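Local coordinates for protein transcriptional regulator, SorC family (Enterococcus faecalis, PDB 2O0M) that probably regulates transcription as a SorC-family DNA-binding protein whose sugar-binding domain is thought to sense a carbohydrate effector, at residues Q96-M101 against I107-V112; V194-N197 against N202-A205; Y275-D278 against K282-Y285. One frame throughout, in Å; residues are numbered along the deposited sequence.

All three contacts lie in the putative sugar-binding domain and follow one another along the chain, each closing before the next opens. Each reaches the same mixed sheet, at a different place. Contact 1 packs helix 96-105 on strand 109-113, contact 2 turns helix 188-199 into strand 202-203, and contact 3 is the hairpin of strands 275-277 and 283-286. The centres of contacts 1 and 2, and of contacts 2 and 3, are about 30 Å apart, and those of contacts 1 and 3 about 25 Å; no two touch. Contacts 2 and 3 lie on opposite sides of the chain's centre, so three short-range connections shape separate regions of one Rossmann-like domain.

Contact 1: Q96-M101 against I107-V112; sequences QIEKEM and IQRCIV
The carboxylate of Glu98 comes to the edge of the Arg109 guanidinium, with OE1 near the guanidinium plane, while Ile111 CG1 covers part of one guanidinium face. The two flat groups are steeply turned, 74° apart, and although Glu98 OE1 stands 2.9 Å from Arg109 NH2, the N-H points poorly at it: a salt bridge whose hydrogen bond is weak. The other carboxylate oxygen has the straighter bond. Val112 N gives its hydrogen to Glu98 OE2 at 2.9 Å and 168°, meeting the anti lone pair, the one away from OE1. Glu98 reaches both donors because CG is anti to its carbonyl carbon (chi1 -72°) and the chain beyond is extended; glutamate is long enough to bring a carboxylate from the helix to the backbone N-H of Val112.

Here helix 96-105 runs into strand 109-113, an edge strand of the Rossmann-like sheet, hydrogen-bonded to strand 328-332 through the backbones of Arg109 and Ile111. The axes of 96-101 and 109-112 approach to 7.2 Å and run roughly antiparallel.

Behind the carboxylate the contact turns apolar. Cys110 is small enough for a close approach, and Met101, a selenomethionine, lays its methylene CB against Cys110 SG at 3.5 Å. The methylene CG of Glu98 lies 3.6 Å from Val112 CG2, and the branched side chains of Ile97 and Val112 meet at about a right angle, Ile97 CG2 4.1 Å from Val112 CB. Helix 333-339 packs on Ile97 and Met101 as well. Cys110 O, buried here without a hydrogen-bonding partner, lies 3.3 Å from Glu98 CG.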
loop_
_atom_site.group_PDB
_atom_site.type_symbol
_atom_site.label_atom_id
_atom_site.label_comp_id
_atom_site.label_asym_id
_atom_site.label_seq_id
_atom_site.Cartn_x
_atom_site.Cartn_y
_atom_site.Cartn_z
ATOM N N GLN A 96 -8.628 -19.751 -13.360
ATOM C CA GLN A 96 -7.489 -20.665 -13.364
ATOM C C GLN A 96 -6.202 -19.940 -12.963
ATOM O O GLN A 96 -5.471 -20.392 -12.083
ATOM C CB GLN A 96 -7.321 -21.280 -14.757
ATOM C CG GLN A 96 -6.867 -22.719 -14.750
ATOM C CD GLN A 96 -5.475 -22.893 -14.202
ATOM O OE1 GLN A 96 -5.236 -23.732 -13.329
ATOM N NE2 GLN A 96 -4.543 -22.098 -14.708
ATOM N N ILE A 97 -5.937 -18.811 -13.615
ATOM C CA ILE A 97 -4.736 -18.023 -13.326
ATOM C C ILE A 97 -4.775 -17.463 -11.896
ATOM O O ILE A 97 -3.749 -17.412 -11.217
ATOM C CB ILE A 97 -4.496 -16.900 -14.392
ATOM C CG1 ILE A 97 -3.114 -16.268 -14.219
ATOM C CG2 ILE A 97 -5.594 -15.842 -14.364
ATOM C CD1 ILE A 97 -2.695 -15.380 -15.383
ATOM N N GLU A 98 -5.963 -17.069 -11.444
ATOM C CA GLU A 98 -6.149 -16.586 -10.066
ATOM C C GLU A 98 -5.838 -17.681 -9.048
ATOM O O GLU A 98 -5.179 -17.432 -8.037
ATOM C CB GLU A 98 -7.572 -16.064 -9.867
ATOM C CG GLU A 98 -7.807 -14.732 -10.582
ATOM C CD GLU A 98 -9.240 -14.246 -10.529
ATOM O OE1 GLU A 98 -10.146 -15.043 -10.224
ATOM O OE2 GLU A 98 -9.455 -13.042 -10.793
ATOM N N LYS A 99 -6.311 -18.895 -9.323
ATOM C CA LYS A 99 -6.006 -20.051 -8.471
ATOM C C LYS A 99 -4.511 -20.302 -8.400
ATOM O O LYS A 99 -3.958 -20.517 -7.322
ATOM C CB LYS A 99 -6.696 -21.308 -9.005
ATOM C CG LYS A 99 -6.264 -22.611 -8.317
ATOM C CD LYS A 99 -6.866 -23.813 -9.036
ATOM C CE LYS A 99 -6.218 -25.129 -8.598
ATOM N NZ LYS A 99 -6.614 -26.275 -9.480
ATOM N N GLU A 100 -3.860 -20.291 -9.556
ATOM C CA GLU A 100 -2.430 -20.545 -9.614
ATOM C C GLU A 100 -1.674 -19.478 -8.812
ATOM O O GLU A 100 -0.715 -19.783 -8.106
ATOM C CB GLU A 100 -1.942 -20.607 -11.065
ATOM C CG GLU A 100 -2.405 -21.876 -11.812
ATOM C CD GLU A 100 -1.807 -22.030 -13.207
ATOM O OE1 GLU A 100 -0.748 -21.429 -13.496
ATOM O OE2 GLU A 100 -2.393 -22.785 -14.018
HETATM N N MSE A 101 -2.124 -18.231 -8.900
HETATM C CA MSE A 101 -1.475 -17.146 -8.147
HETATM C C MSE A 101 -1.653 -17.297 -6.639
HETATM O O MSE A 101 -0.691 -17.155 -5.893
HETATM C CB MSE A 101 -1.985 -15.768 -8.600
HETATM C CG MSE A 101 -1.470 -15.337 -9.966
HETATM SE SE MSE A 101 0.423 -14.872 -9.941
HETATM C CE MSE A 101 0.249 -13.176 -9.076
ATOM N N ILE A 107 -1.694 -17.410 -0.328
ATOM C CA ILE A 107 -2.556 -16.332 0.194
ATOM C C ILE A 107 -4.051 -16.622 0.010
ATOM O O ILE A 107 -4.401 -17.639 -0.569
ATOM C CB ILE A 107 -2.187 -14.962 -0.445
ATOM C CG1 ILE A 107 -2.303 -15.032 -1.976
ATOM C CG2 ILE A 107 -0.778 -14.573 -0.041
ATOM C CD1 ILE A 107 -2.274 -13.678 -2.659
ATOM N N GLN A 108 -4.911 -15.725 0.503
ATOM C CA GLN A 108 -6.372 -15.938 0.519
ATOM C C GLN A 108 -6.979 -15.869 -0.872
ATOM O O GLN A 108 -7.795 -16.700 -1.273
ATOM C CB GLN A 108 -7.080 -14.899 1.430
ATOM C CG GLN A 108 -8.601 -14.765 1.173
ATOM C CD GLN A 108 -9.429 -14.254 2.348
ATOM O OE1 GLN A 108 -8.923 -13.914 3.409
ATOM N NE2 GLN A 108 -10.737 -14.193 2.139
ATOM N N ARG A 109 -6.599 -14.842 -1.600
ATOM C CA ARG A 109 -7.299 -14.526 -2.807
ATOM C C ARG A 109 -6.415 -13.693 -3.692
ATOM O O ARG A 109 -5.706 -12.823 -3.227
ATOM C CB ARG A 109 -8.569 -13.757 -2.451
ATOM C CG ARG A 109 -9.515 -13.504 -3.587
ATOM C CD ARG A 109 -10.135 -14.781 -4.096
ATOM N NE ARG A 109 -10.152 -14.749 -5.553
ATOM C CZ ARG A 109 -11.039 -14.073 -6.278
ATOM N NH1 ARG A 109 -12.012 -13.376 -5.697
ATOM N NH2 ARG A 109 -10.954 -14.102 -7.599
ATOM N N CYS A 110 -6.465 -13.979 -4.981
ATOM C CA CYS A 110 -5.822 -13.141 -5.967
ATOM C C CYS A 110 -6.875 -12.825 -7.019
ATOM O O CYS A 110 -7.583 -13.724 -7.481
ATOM C CB CYS A 110 -4.609 -13.832 -6.589
ATOM S SG CYS A 110 -3.803 -12.823 -7.850
ATOM N N ILE A 111 -7.010 -11.544 -7.346
ATOM C CA ILE A 111 -7.870 -11.094 -8.437
ATOM C C ILE A 111 -6.959 -10.646 -9.568
ATOM O O ILE A 111 -6.120 -9.777 -9.376
ATOM C CB ILE A 111 -8.788 -9.938 -8.007
ATOM C CG1 ILE A 111 -9.716 -10.415 -6.892
ATOM C CG2 ILE A 111 -9.615 -9.443 -9.200
ATOM C CD1 ILE A 111 -10.367 -9.310 -6.094
ATOM N N VAL A 112 -7.122 -11.255 -10.740
ATOM C CA VAL A 112 -6.300 -10.938 -11.903
ATOM C C VAL A 112 -7.160 -10.196 -12.931
ATOM O O VAL A 112 -8.080 -10.768 -13.529
ATOM C CB VAL A 112 -5.697 -12.206 -12.553
ATOM C CG1 VAL A 112 -4.916 -11.841 -13.802
ATOM C CG2 VAL A 112 -4.803 -12.952 -11.573
#

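Contact 2: V194-N197 against N202-A205; sequences VMAN and NYRA
Ala196 turns its methyl toward Tyr203 and meets that side chain at the edge of the ring, close to the ring plane. The pair belongs to a beta-alpha-beta unit, strand 169-175, helix 188-199 and strand 202-203, in which the chain leaves the helix and soon enters a strand parallel to the first; Asn202 and Arg204 bond to that strand through their backbones. The helix comes close to the strand, with the CA atoms of Ala196 and Asn202 4.8 Å apart, and alanine suits this place because a single methyl fits between the two backbones.

The backbone of Tyr203 places its CB 3.8 Å from Ala196 CB. Its chi1 of 74° then turns the CD2 edge of the ring to the methyl, with Tyr203 CD2 4.0 Å from Ala196 CB. The ring only flanks the methyl, and the tyrosine side chain also touches Ala193, nearly one turn earlier. The side chain of Asn202 sets off away from the helix, as a polar residue at an exposed edge can, and the residue contributes its backbone instead. Met195, a selenomethionine, leads away from strand 202-203 to Met154 and Phe173. The nearest approach is Ala196 CB to Asn202 C, at 3.4 Å.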
loop_
_atom_site.group_PDB
_atom_site.type_symbol
_atom_site.label_atom_id
_atom_site.label_comp_id
_atom_site.label_asym_id
_atom_site.label_seq_id
_atom_site.Cartn_x
_atom_site.Cartn_y
_atom_site.Cartn_z
ATOM N N VAL A 194 -8.567 11.483 -1.206
ATOM C CA VAL A 194 -9.274 11.112 -2.430
ATOM C C VAL A 194 -10.172 9.900 -2.189
ATOM O O VAL A 194 -11.348 9.889 -2.587
ATOM C CB VAL A 194 -8.299 10.868 -3.605
ATOM C CG1 VAL A 194 -9.041 10.309 -4.826
ATOM C CG2 VAL A 194 -7.597 12.177 -3.962
HETATM N N MSE A 195 -9.629 8.879 -1.537
HETATM C CA MSE A 195 -10.431 7.691 -1.240
HETATM C C MSE A 195 -11.652 8.065 -0.423
HETATM O O MSE A 195 -12.750 7.590 -0.693
HETATM C CB MSE A 195 -9.613 6.660 -0.471
HETATM C CG MSE A 195 -8.595 5.953 -1.297
HETATM SE SE MSE A 195 -8.250 4.138 -0.596
HETATM C CE MSE A 195 -7.238 3.514 -2.115
ATOM N N ALA A 196 -11.464 8.926 0.569
ATOM C CA ALA A 196 -12.581 9.341 1.413
ATOM C C ALA A 196 -13.658 10.001 0.563
ATOM O O ALA A 196 -14.844 9.664 0.663
ATOM C CB ALA A 196 -12.113 10.277 2.500
ATOM N N ASN A 197 -13.234 10.925 -0.299
ATOM C CA ASN A 197 -14.159 11.628 -1.178
ATOM C C ASN A 197 -14.919 10.683 -2.082
ATOM O O ASN A 197 -16.138 10.721 -2.134
ATOM C CB ASN A 197 -13.432 12.656 -2.040
ATOM C CG ASN A 197 -14.378 13.398 -2.978
ATOM O OD1 ASN A 197 -15.319 14.066 -2.533
ATOM N ND2 ASN A 197 -14.145 13.274 -4.273
ATOM N N ASN A 202 -14.603 9.413 5.265
ATOM C CA ASN A 202 -13.863 10.498 5.850
ATOM C C ASN A 202 -12.386 10.161 5.914
ATOM O O ASN A 202 -12.005 9.008 5.741
ATOM C CB ASN A 202 -14.410 10.787 7.242
ATOM C CG ASN A 202 -15.732 11.514 7.189
ATOM O OD1 ASN A 202 -15.767 12.712 6.908
ATOM N ND2 ASN A 202 -16.830 10.794 7.411
ATOM N N TYR A 203 -11.562 11.174 6.151
ATOM C CA TYR A 203 -10.128 10.964 6.295
ATOM C C TYR A 203 -9.578 11.775 7.434
ATOM O O TYR A 203 -10.185 12.764 7.878
ATOM C CB TYR A 203 -9.369 11.284 4.998
ATOM C CG TYR A 203 -9.229 12.762 4.666
ATOM C CD1 TYR A 203 -8.067 13.455 4.980
ATOM C CD2 TYR A 203 -10.243 13.451 4.005
ATOM C CE1 TYR A 203 -7.924 14.800 4.668
ATOM C CE2 TYR A 203 -10.108 14.795 3.678
ATOM C CZ TYR A 203 -8.944 15.467 4.030
ATOM O OH TYR A 203 -8.784 16.802 3.730
ATOM N N ARG A 204 -8.426 11.335 7.917
ATOM C CA ARG A 204 -7.616 12.118 8.824
ATOM C C ARG A 204 -6.176 12.081 8.339
ATOM O O ARG A 204 -5.564 11.024 8.292
ATOM C CB ARG A 204 -7.727 11.579 10.247
ATOM C CG ARG A 204 -9.093 11.822 10.882
ATOM C CD ARG A 204 -9.286 13.279 11.240
ATOM N NE ARG A 204 -8.389 13.692 12.309
ATOM C CZ ARG A 204 -8.591 13.454 13.600
ATOM N NH1 ARG A 204 -9.669 12.804 14.022
ATOM N NH2 ARG A 204 -7.700 13.880 14.477
ATOM N N ALA A 205 -5.655 13.242 7.965
ATOM C CA ALA A 205 -4.283 13.353 7.504
ATOM C C ALA A 205 -3.357 13.300 8.698
ATOM O O ALA A 205 -3.714 13.730 9.791
ATOM C CB ALA A 205 -4.076 14.638 6.728
#

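Contact 3: Y275-D278 against K282-Y285; sequences YFFD and KVVY
A chi1 of 66° tucks the Asp278 carboxylate over its own backbone and brings it to Lys282, while Phe277 sets its ring beside its own backbone N (chi1 -54°), where it runs alongside Val283. The two sit on the beta hairpin formed by strands 275-277 and 283-286, which has a beta bulge: Phe276 and Tyr285 form a hydrogen-bonded antiparallel pair, but Phe277 is already opposite Val283 in a non-hydrogen-bonded one. Val284 lies in the bulge and its N still bonds Phe276 O at 2.8 Å, the donor tilted from the carbonyl plane. Phe276 N bonds Tyr285 O, also 2.8 Å and nearly straight, and that oxygen lies in the plane of the Phe276 ring at its edge.

Phenylalanine suits the buried positions 276 and 277. Phe277 CE1 touches Val283 CG2 at 3.5 Å and its ring meets Tyr319 edge-to-face; on the other face Phe276 and Tyr285 pack on helix 257-265, where Tyr285 OH bonds Glu259. Asp278 N gives a hydrogen bond to Lys282 O at 2.9 Å. Aspartate's short carboxylate can also reach back across the turn: Lys282 N meets Asp278 OD1 at 3.0 Å, from above the carboxylate plane, 40° out of it.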
loop_
_atom_site.group_PDB
_atom_site.type_symbol
_atom_site.label_atom_id
_atom_site.label_comp_id
_atom_site.label_asym_id
_atom_site.label_seq_id
_atom_site.Cartn_x
_atom_site.Cartn_y
_atom_site.Cartn_z
ATOM N N TYR A 275 9.803 -0.474 4.027
ATOM C CA TYR A 275 10.730 -1.603 4.143
ATOM C C TYR A 275 11.188 -2.010 2.760
ATOM O O TYR A 275 10.398 -1.980 1.813
ATOM C CB TYR A 275 10.066 -2.810 4.810
ATOM C CG TYR A 275 9.519 -2.521 6.197
ATOM C CD1 TYR A 275 10.257 -2.794 7.339
ATOM C CD2 TYR A 275 8.259 -1.957 6.356
ATOM C CE1 TYR A 275 9.753 -2.522 8.601
ATOM C CE2 TYR A 275 7.746 -1.675 7.605
ATOM C CZ TYR A 275 8.482 -1.966 8.732
ATOM O OH TYR A 275 7.945 -1.684 9.972
ATOM N N PHE A 276 12.458 -2.405 2.647
ATOM C CA PHE A 276 13.013 -2.872 1.378
ATOM C C PHE A 276 13.386 -4.342 1.462
ATOM O O PHE A 276 13.983 -4.763 2.441
ATOM C CB PHE A 276 14.224 -2.023 0.994
ATOM C CG PHE A 276 13.861 -0.612 0.664
ATOM C CD1 PHE A 276 13.640 -0.239 -0.652
ATOM C CD2 PHE A 276 13.653 0.325 1.671
ATOM C CE1 PHE A 276 13.266 1.040 -0.967
ATOM C CE2 PHE A 276 13.259 1.620 1.362
ATOM C CZ PHE A 276 13.070 1.978 0.049
ATOM N N PHE A 277 13.030 -5.102 0.428
ATOM C CA PHE A 277 13.160 -6.565 0.433
ATOM C C PHE A 277 14.041 -7.051 -0.719
ATOM O O PHE A 277 13.903 -6.591 -1.845
ATOM C CB PHE A 277 11.786 -7.222 0.294
ATOM C CG PHE A 277 10.782 -6.759 1.315
ATOM C CD1 PHE A 277 10.540 -7.506 2.470
ATOM C CD2 PHE A 277 10.066 -5.580 1.122
ATOM C CE1 PHE A 277 9.611 -7.081 3.401
ATOM C CE2 PHE A 277 9.145 -5.150 2.058
ATOM C CZ PHE A 277 8.920 -5.901 3.209
ATOM N N ASP A 278 14.933 -8.001 -0.442
ATOM C CA ASP A 278 15.680 -8.640 -1.521
ATOM C C ASP A 278 14.855 -9.794 -2.096
ATOM O O ASP A 278 13.734 -10.034 -1.642
ATOM C CB ASP A 278 17.092 -9.068 -1.073
ATOM C CG ASP A 278 17.089 -10.168 -0.024
ATOM O OD1 ASP A 278 16.071 -10.864 0.147
ATOM O OD2 ASP A 278 18.137 -10.346 0.634
ATOM N N LYS A 282 13.912 -11.160 2.249
ATOM C CA LYS A 282 14.535 -10.614 3.445
ATOM C C LYS A 282 14.448 -9.088 3.448
ATOM O O LYS A 282 14.680 -8.455 2.423
ATOM C CB LYS A 282 16.005 -11.029 3.486
ATOM C CG LYS A 282 16.793 -10.487 4.665
ATOM C CD LYS A 282 18.282 -10.756 4.477
ATOM C CE LYS A 282 19.116 -10.049 5.523
ATOM N NZ LYS A 282 20.576 -10.263 5.302
ATOM N N VAL A 283 14.140 -8.511 4.606
ATOM C CA VAL A 283 14.213 -7.064 4.797
ATOM C C VAL A 283 15.687 -6.676 4.867
ATOM O O VAL A 283 16.393 -7.065 5.803
ATOM C CB VAL A 283 13.482 -6.613 6.080
ATOM C CG1 VAL A 283 13.683 -5.119 6.350
ATOM C CG2 VAL A 283 11.997 -6.935 5.981
ATOM N N VAL A 284 16.148 -5.938 3.860
ATOM C CA VAL A 284 17.553 -5.485 3.796
ATOM C C VAL A 284 17.743 -4.067 4.354
ATOM O O VAL A 284 18.867 -3.669 4.696
ATOM C CB VAL A 284 18.107 -5.553 2.353
ATOM C CG1 VAL A 284 18.074 -6.983 1.835
ATOM C CG2 VAL A 284 17.343 -4.634 1.412
ATOM N N TYR A 285 16.645 -3.314 4.448
ATOM C CA TYR A 285 16.665 -1.962 5.018
ATOM C C TYR A 285 15.254 -1.482 5.357
ATOM O O TYR A 285 14.278 -1.904 4.732
ATOM C CB TYR A 285 17.305 -0.988 4.030
ATOM C CG TYR A 285 17.583 0.394 4.581
ATOM C CD1 TYR A 285 18.541 0.590 5.576
ATOM C CD2 TYR A 285 16.920 1.511 4.086
ATOM C CE1 TYR A 285 18.810 1.847 6.076
ATOM C CE2 TYR A 285 17.182 2.783 4.582
ATOM C CZ TYR A 285 18.134 2.943 5.580
ATOM O OH TYR A 285 18.425 4.190 6.085
#